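Local coordinates for alpha-catenin-like protein hmp-1 (Caenorhabditis elegans, PDB 5H5M) that takes part in the cadherin-catenin complex of adherens junctions and is required for cell migration during body enclosure and for cell shape changes during body elongation, at residues His118-Phe123 against Arg284-Arg289; Asp323-Arg328 against Asn357-Val362. All coordinates share one frame; numbering follows the deposited sequence.

In the fold
Both contacts lie in the M domain, an all-helical part of this vinculin-family protein, and contact 1 is complete before contact 2 begins along the chain. Contact 1 joins helix 92-122 to helix 276-300, with its centre about 7 Å from that of the chain; contact 2 joins helices 305-339 and 345-374 farther out, about 22 Å from it. The contact centres are about 17 Å apart. Helix 276-300, which carries half of contact 1, packs against both helices of contact 2: Arg284 NH1 lies 3.6 Å from Ala326 CB, and Ala287 CB 3.7 Å from Val362 CG1. A junction between parts far apart in sequence is thus joined through one helix to a hairpin of consecutive helices.

Contact 1: residues His118-Phe123 against Arg284-Arg289; sequences HISDAF and RGRALR
Arg286 reaches Asp121 through a chain bent at chi3; Asp121 CG lies anti to its carbonyl carbon (chi1 -67°), and although the side chain starts out away from helix 276-300, OD1 comes within reach of Arg286. Asp121 OD1 receives Arg286 NH1 at 2.8 Å, with an N-H...O angle of 155°, through its anti lone pair and near the guanidinium plane. A weak second bond of the same salt bridge runs from Arg286 NH2 to Asp121 OD1 at 3.3 Å. The network continues outward: Asp121 OD2 pairs with Arg55, Arg286 NE with Asp251, and Ser120 OG, 3.1 Å from Arg286 NH1, bonds to His247. An alanine at Arg286 would probably deprive Asp121 and Asp251 of the positive charge they share. This is a junction between helices distant in sequence, within the helical-bundle M domain: the segment axes come no closer than 10.3 Å and cross at 117°, so long polar side chains span the gap. Arg289 bridges it too, its NE donating at 2.8 Å to a water that donates to Ile119 O. Arg289 CD rests 3.3 Å from Phe123 O, where helix 92-122 ends, and Arg289 NH2 forms a salt bridge with Asp232.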
# COMPACT_ATOMS: atom_id res chain seq x y z
N HIS A 118 -3.06 1.33 0.01
CA HIS A 118 -3.46 0.91 1.34
C HIS A 118 -2.34 0.16 2.05
O HIS A 118 -2.08 0.39 3.23
CB HIS A 118 -4.72 0.04 1.25
CG HIS A 118 -5.95 0.80 0.84
ND1 HIS A 118 -6.16 1.21 -0.46
CD2 HIS A 118 -7.01 1.22 1.56
CE1 HIS A 118 -7.31 1.86 -0.52
NE2 HIS A 118 -7.85 1.88 0.68
N ILE A 119 -1.67 -0.74 1.33
CA ILE A 119 -0.56 -1.51 1.88
C ILE A 119 0.60 -0.60 2.27
O ILE A 119 1.24 -0.79 3.31
CB ILE A 119 -0.06 -2.57 0.88
CG1 ILE A 119 -1.17 -3.59 0.60
CG2 ILE A 119 1.19 -3.27 1.40
CD1 ILE A 119 -0.76 -4.71 -0.33
N SER A 120 0.85 0.41 1.43
CA SER A 120 1.91 1.38 1.70
C SER A 120 1.66 2.12 3.01
O SER A 120 2.57 2.24 3.83
CB SER A 120 2.02 2.37 0.54
OG SER A 120 3.04 3.33 0.77
N ASP A 121 0.43 2.59 3.21
CA ASP A 121 0.07 3.31 4.43
C ASP A 121 0.04 2.42 5.67
O ASP A 121 0.61 2.75 6.70
CB ASP A 121 -1.30 3.99 4.27
CG ASP A 121 -1.28 5.12 3.25
OD1 ASP A 121 -0.19 5.65 2.96
OD2 ASP A 121 -2.37 5.48 2.75
N ALA A 122 -0.63 1.28 5.55
CA ALA A 122 -0.96 0.46 6.71
C ALA A 122 0.24 -0.27 7.30
O ALA A 122 0.27 -0.56 8.50
CB ALA A 122 -2.05 -0.54 6.35
N PHE A 123 1.24 -0.56 6.47
CA PHE A 123 2.35 -1.41 6.89
C PHE A 123 3.69 -0.68 6.94
O PHE A 123 4.74 -1.32 7.03
CB PHE A 123 2.45 -2.64 5.98
CG PHE A 123 1.29 -3.59 6.12
CD1 PHE A 123 0.09 -3.35 5.46
CD2 PHE A 123 1.39 -4.70 6.94
CE1 PHE A 123 -0.98 -4.21 5.61
CE2 PHE A 123 0.32 -5.57 7.09
CZ PHE A 123 -0.87 -5.32 6.43
N ARG A 284 10.38 7.67 6.80
CA ARG A 284 11.32 6.69 7.33
C ARG A 284 10.76 5.28 7.22
O ARG A 284 11.44 4.37 6.74
CB ARG A 284 11.66 7.01 8.79
CG ARG A 284 12.59 5.99 9.43
CD ARG A 284 12.91 6.32 10.88
NE ARG A 284 13.78 5.31 11.47
CZ ARG A 284 15.11 5.39 11.51
NH1 ARG A 284 15.73 6.44 11.00
NH2 ARG A 284 15.82 4.41 12.06
N GLY A 285 9.51 5.11 7.65
CA GLY A 285 8.85 3.82 7.61
C GLY A 285 8.73 3.25 6.21
O GLY A 285 9.04 2.08 5.98
N ARG A 286 8.30 4.08 5.27
CA ARG A 286 8.15 3.66 3.88
C ARG A 286 9.49 3.31 3.25
O ARG A 286 9.61 2.32 2.53
CB ARG A 286 7.47 4.76 3.05
CG ARG A 286 6.04 5.10 3.47
CD ARG A 286 5.39 5.98 2.42
NE ARG A 286 4.44 6.93 2.99
CZ ARG A 286 3.15 6.68 3.21
NH1 ARG A 286 2.65 5.49 2.91
NH2 ARG A 286 2.37 7.61 3.73
N ALA A 287 10.50 4.12 3.54
CA ALA A 287 11.85 3.91 3.02
C ALA A 287 12.41 2.57 3.49
O ALA A 287 13.05 1.85 2.73
CB ALA A 287 12.77 5.05 3.43
N LEU A 288 12.17 2.25 4.76
CA LEU A 288 12.66 1.00 5.32
C LEU A 288 11.90 -0.20 4.75
O LEU A 288 12.46 -1.28 4.57
CB LEU A 288 12.58 1.02 6.85
CG LEU A 288 13.64 1.90 7.53
CD1 LEU A 288 13.48 1.91 9.05
CD2 LEU A 288 15.03 1.45 7.13
N ARG A 289 10.62 0.00 4.46
CA ARG A 289 9.82 -1.03 3.80
C ARG A 289 10.36 -1.31 2.40
O ARG A 289 10.44 -2.47 1.98
CB ARG A 289 8.35 -0.62 3.74
CG ARG A 289 7.58 -0.88 5.02
CD ARG A 289 7.24 -2.36 5.16
NE ARG A 289 6.17 -2.75 4.24
CZ ARG A 289 6.08 -3.94 3.65
NH1 ARG A 289 7.00 -4.87 3.86
NH2 ARG A 289 5.07 -4.18 2.83
O HOH W 1 4.06 -1.22 3.33

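Contact 2: residues Asp323-Arg328 against Asn357-Val362; sequences DQFAER and NACTLV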
# COMPACT_ATOMS: atom_id res chain seq x y z
N ASP A 323 19.26 7.55 8.14
CA ASP A 323 19.80 8.17 9.35
C ASP A 323 20.05 9.66 9.17
O ASP A 323 19.70 10.47 10.02
CB ASP A 323 21.09 7.47 9.78
CG ASP A 323 20.84 6.09 10.35
OD1 ASP A 323 19.73 5.86 10.89
OD2 ASP A 323 21.75 5.23 10.28
N GLN A 324 20.68 10.02 8.05
CA GLN A 324 20.97 11.42 7.75
C GLN A 324 19.68 12.23 7.64
O GLN A 324 19.64 13.39 8.06
CB GLN A 324 21.77 11.53 6.44
CG GLN A 324 23.15 10.90 6.50
CD GLN A 324 23.81 10.82 5.13
OE1 GLN A 324 23.26 11.30 4.14
NE2 GLN A 324 24.99 10.22 5.08
N PHE A 325 18.64 11.63 7.07
CA PHE A 325 17.35 12.28 6.96
C PHE A 325 16.70 12.48 8.32
O PHE A 325 16.23 13.57 8.65
CB PHE A 325 16.42 11.48 6.05
CG PHE A 325 14.97 11.87 6.16
CD1 PHE A 325 14.52 13.06 5.62
CD2 PHE A 325 14.07 11.06 6.83
CE1 PHE A 325 13.19 13.44 5.73
CE2 PHE A 325 12.73 11.43 6.94
CZ PHE A 325 12.30 12.61 6.39
N ALA A 326 16.67 11.41 9.12
CA ALA A 326 16.05 11.44 10.44
C ALA A 326 16.72 12.47 11.34
O ALA A 326 16.07 13.12 12.14
CB ALA A 326 16.10 10.06 11.08
N GLU A 327 18.03 12.60 11.19
CA GLU A 327 18.80 13.53 12.01
C GLU A 327 18.44 14.98 11.70
O GLU A 327 18.17 15.77 12.61
CB GLU A 327 20.30 13.30 11.79
CG GLU A 327 21.20 14.15 12.68
CD GLU A 327 22.67 13.84 12.48
OE1 GLU A 327 23.40 14.72 11.96
OE2 GLU A 327 23.10 12.73 12.85
N ARG A 328 18.41 15.32 10.41
CA ARG A 328 18.09 16.67 9.98
C ARG A 328 16.62 17.02 10.22
O ARG A 328 16.30 18.14 10.62
CB ARG A 328 18.43 16.85 8.51
CG ARG A 328 19.92 16.72 8.20
CD ARG A 328 20.17 16.66 6.71
NE ARG A 328 19.88 17.92 6.04
CZ ARG A 328 20.04 18.13 4.73
NH1 ARG A 328 20.48 17.15 3.95
NH2 ARG A 328 19.76 19.31 4.20
N ASN A 357 15.26 19.39 0.84
CA ASN A 357 16.58 18.84 0.59
C ASN A 357 16.83 17.57 1.40
O ASN A 357 17.51 16.66 0.94
CB ASN A 357 17.67 19.87 0.90
CG ASN A 357 17.65 21.05 -0.06
OD1 ASN A 357 17.19 20.92 -1.19
ND2 ASN A 357 18.14 22.19 0.40
N ALA A 358 16.27 17.52 2.61
CA ALA A 358 16.40 16.34 3.45
C ALA A 358 15.59 15.17 2.88
O ALA A 358 16.08 14.04 2.83
CB ALA A 358 15.96 16.64 4.87
N CYS A 359 14.36 15.45 2.45
CA CYS A 359 13.51 14.43 1.85
C CYS A 359 14.13 13.89 0.56
O CYS A 359 13.95 12.73 0.21
CB CYS A 359 12.11 14.98 1.56
SG CYS A 359 11.12 15.34 3.02
N THR A 360 14.85 14.76 -0.14
CA THR A 360 15.49 14.41 -1.40
C THR A 360 16.57 13.35 -1.19
O THR A 360 16.84 12.54 -2.08
CB THR A 360 16.07 15.67 -2.08
OG1 THR A 360 15.00 16.59 -2.33
CG2 THR A 360 16.73 15.34 -3.40
N LEU A 361 17.18 13.35 -0.01
CA LEU A 361 18.08 12.26 0.41
C LEU A 361 17.41 10.90 0.23
O LEU A 361 17.94 10.02 -0.44
CB LEU A 361 18.49 12.44 1.87
CG LEU A 361 19.83 13.05 2.28
CD1 LEU A 361 20.20 14.22 1.40
CD2 LEU A 361 19.77 13.46 3.74
N VAL A 362 16.25 10.74 0.85
CA VAL A 362 15.50 9.49 0.80
C VAL A 362 14.96 9.23 -0.61
O VAL A 362 15.08 8.12 -1.13
CB VAL A 362 14.33 9.50 1.80
CG1 VAL A 362 13.47 8.26 1.64
CG2 VAL A 362 14.86 9.61 3.23
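An apolar contact edged by an arginine joins Phe325 and Arg328 to Ala358, Leu361 and Val362, on the facing sides of two helices that follow each other in the chain. The segment axes approach to 8.7 Å and run nearly antiparallel, 159° between their directions. Phe325 and Ala358 are the pair whose CA atoms lie nearest across the segments, 5.5 Å apart. The first bond of the Phe325 side chain points toward the partner helix, and with CG anti to the backbone N (chi1 165°) that atom meets Val362 CG2 at 3.7 Å. Phe325 CD1 lies 3.9 Å from Ala358 CB. Cys359 SG makes an oblique sulfur-aromatic contact, 5.1 Å from the centroid of the Phe325 ring. The two helices form an antiparallel helical hairpin, and neighbours extend its apolar seam: Ile283 of helix 276-300 touches Phe325 and Cys359, and Ile248 of helix 237-260 touches Val362, packing consistent with the four-helix bundles of this domain. On the more solvent-accessible side, where Gln324 and Asn357 are exposed, Arg328 bends at chi3 (68°) and lays one guanidinium face over Ala358 CA, 4.2 Å above the plane. Arg328 NH1 comes to 3.8 Å from Leu361 CD2, the side chains crossing at about a right angle, while its NE forms a salt bridge with Glu354, which tethers the guanidinium to helix 345-374. Leu361 CD2 also meets Gln324 CB at 3.9 Å.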